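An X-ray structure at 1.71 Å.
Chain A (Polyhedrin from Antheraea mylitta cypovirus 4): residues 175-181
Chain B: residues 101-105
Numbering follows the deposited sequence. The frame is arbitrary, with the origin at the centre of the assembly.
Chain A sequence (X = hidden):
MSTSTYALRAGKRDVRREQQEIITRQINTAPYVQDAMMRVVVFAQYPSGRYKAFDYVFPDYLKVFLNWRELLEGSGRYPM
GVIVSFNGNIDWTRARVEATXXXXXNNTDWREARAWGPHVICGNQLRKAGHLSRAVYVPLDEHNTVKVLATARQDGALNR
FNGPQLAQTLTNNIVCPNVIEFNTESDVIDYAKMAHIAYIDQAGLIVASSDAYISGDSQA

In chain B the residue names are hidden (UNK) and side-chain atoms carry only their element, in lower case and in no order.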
# COMPACT_ATOMS: atom_id res chain seq x y z
N VAL A 175 3.73 1.75 7.71
CA VAL A 175 4.28 0.41 7.86
C VAL A 175 5.65 0.32 7.20
O VAL A 175 5.81 0.65 6.02
CB VAL A 175 3.35 -0.67 7.25
CG1 VAL A 175 4.00 -2.04 7.33
CG2 VAL A 175 2.00 -0.67 7.95
N CYS A 176 6.65 -0.11 7.97
CA CYS A 176 8.01 -0.20 7.46
C CYS A 176 8.46 -1.65 7.36
O CYS A 176 8.85 -2.26 8.36
CB CYS A 176 8.96 0.58 8.37
SG CYS A 176 8.50 2.30 8.59
N PRO A 177 8.38 -2.22 6.15
CA PRO A 177 8.75 -3.61 5.88
C PRO A 177 10.23 -3.78 5.55
O PRO A 177 10.82 -2.93 4.88
CB PRO A 177 7.92 -3.97 4.64
CG PRO A 177 7.00 -2.78 4.39
CD PRO A 177 7.71 -1.61 4.99
N ASN A 178 10.81 -4.87 6.03
CA ASN A 178 12.12 -5.31 5.57
C ASN A 178 12.10 -6.80 5.28
O ASN A 178 11.46 -7.58 6.00
CB ASN A 178 13.21 -4.98 6.58
CG ASN A 178 13.85 -3.64 6.32
OD1 ASN A 178 14.62 -3.48 5.37
ND2 ASN A 178 13.54 -2.66 7.17
N VAL A 179 12.79 -7.21 4.23
CA VAL A 179 12.92 -8.61 3.90
C VAL A 179 14.35 -9.04 4.18
O VAL A 179 15.30 -8.44 3.65
CB VAL A 179 12.56 -8.90 2.44
CG1 VAL A 179 12.58 -10.39 2.17
CG2 VAL A 179 11.19 -8.31 2.11
N ILE A 180 14.51 -10.05 5.02
CA ILE A 180 15.83 -10.48 5.45
C ILE A 180 16.04 -11.96 5.17
O ILE A 180 15.19 -12.79 5.51
CB ILE A 180 16.03 -10.21 6.95
CG1 ILE A 180 15.69 -8.75 7.26
CG2 ILE A 180 17.46 -10.54 7.37
CD1 ILE A 180 15.74 -8.41 8.71
N GLU A 181 17.16 -12.28 4.55
CA GLU A 181 17.52 -13.66 4.25
C GLU A 181 18.51 -14.19 5.27
O GLU A 181 19.50 -13.53 5.59
CB GLU A 181 18.11 -13.77 2.84
CG GLU A 181 17.13 -13.39 1.73
CD GLU A 181 17.76 -13.43 0.35
OE1 GLU A 181 19.00 -13.29 0.26
OE2 GLU A 181 17.02 -13.62 -0.64
N UNK B 101 16.55 4.09 10.85
CA UNK B 101 17.58 3.08 10.61
C UNK B 101 17.14 2.07 9.56
O UNK B 101 16.08 2.22 8.96
n UNK B 101 17.27 0.89 13.65
c UNK B 101 18.03 2.40 11.92
c UNK B 101 16.99 1.44 12.47
o UNK B 101 15.95 1.18 11.85
N UNK B 102 17.95 1.04 9.35
CA UNK B 102 17.68 0.09 8.28
C UNK B 102 16.31 -0.58 8.43
O UNK B 102 15.74 -1.08 7.45
c UNK B 102 18.79 -1.96 9.34
s UNK B 102 20.09 -3.19 9.19
c UNK B 102 18.78 -0.97 8.19
c UNK B 102 21.55 -2.16 9.26
N UNK B 103 15.79 -0.59 9.65
CA UNK B 103 14.52 -1.26 9.94
C UNK B 103 13.34 -0.29 9.92
O UNK B 103 12.19 -0.71 10.09
n UNK B 103 17.59 -4.03 11.74
n UNK B 103 15.60 -4.26 10.98
c UNK B 103 15.71 -2.95 11.40
c UNK B 103 16.74 -4.89 11.19
c UNK B 103 14.59 -1.97 11.29
c UNK B 103 16.97 -2.82 11.88
N UNK B 104 13.62 0.99 9.70
CA UNK B 104 12.58 2.00 9.71
C UNK B 104 12.27 2.50 11.11
O UNK B 104 11.22 3.09 11.36
N UNK B 105 13.21 2.28 12.03
CA UNK B 105 13.02 2.64 13.43
C UNK B 105 13.74 3.94 13.78
O UNK B 105 14.85 4.19 13.30
c UNK B 105 13.51 1.51 14.33
c UNK B 105 11.32 0.45 14.93
c UNK B 105 12.70 0.22 14.33
c UNK B 105 13.44 -0.88 15.07
O HOH W 1 11.46 -3.20 9.27

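Position 101 of chain B has four side-chain atoms: two carbons, the second carrying one oxygen and one nitrogen. That is a short carboxamide. None of it reaches the chain A stretch. The side-chain oxygen turns back over its own loop. The side-chain oxygen of position 101 accepts a hydrogen bond from the backbone N of position 103 at 2.8 Å and another from the backbone N of position 105 at 3.0 Å. One CB and then the carboxamide carbon, bearing an oxygen and a nitrogen, make this B:Asn101.

Position 102 has an unbranched side chain of two carbons, a sulfur and a last carbon. Its CA-to-CB bond points sideways and the end of the chain leads away from chain A. The contact is made instead by the backbone: ND2 of A:Asn178 donates a hydrogen bond to O of position 102 at 2.7 Å. The N-H...O angle is 130°, so the bond is short but bent. A thioether of this length is methionine, so the residue is B:Met102.

Position 103 shows one carbon followed by a five-membered ring of three carbons and two nitrogens. Its CA-to-CB bond points away from chain A, yet the residue loses more surface to the other stretch than any other in the loop. CD1 of A:Ile180 lies 4.4 Å from a ring carbon of position 103, the one between the two nitrogens, at the ring edge and near its plane. On the backbone side, CA of position 103 is 3.3 Å from ND2 of A:Asn178, and O of position 103 is 3.9 Å from CB of A:Cys176. The ring is an imidazole, and the residue is B:His103.

Position 104 has no side-chain atoms. Its phi and psi are 85° and 19°, where a CB would be jammed against the carbonyl O of the preceding residue. An ideal CB of position 104 would also point toward chain A and fall 2.6 Å from CB of A:Cys176, a clash. O of position 104 lies 4.0 Å from SG of A:Cys176. The missing side chain and the backbone angles fit B:Gly104.

Position 105 has four side-chain carbons, forked at the second. Its CA-to-CB bond points sideways, and its side chain does not reach the chain A stretch. This is B:Leu105.

The contact sets a tight turn against a strand. B:Asn101 to B:Gly104 form a type I turn, closed by a hydrogen bond from N of B:Gly104 to O of B:Asn101 at 2.8 Å. A further bond, from N of B:Asn101 to O of B:Leu105 at 3.0 Å, joins the ends of the loop. From the strand, the CA-to-CB bonds of A:Cys176, A:Asn178 and A:Ile180 point toward it. A:Asn178 makes the one direct hydrogen bond, and glycine leaves room for A:Cys176. Water 1 adds a bridge: its oxygen lies 2.7 Å from O of B:His103 and 2.9 Å from O of A:Cys176, and accepts a hydrogen bond from ND2 of A:Asn178 at 3.0 Å. The buried area is modest, 214 Å² over both sides.

Chain B (101-105) NMHGL
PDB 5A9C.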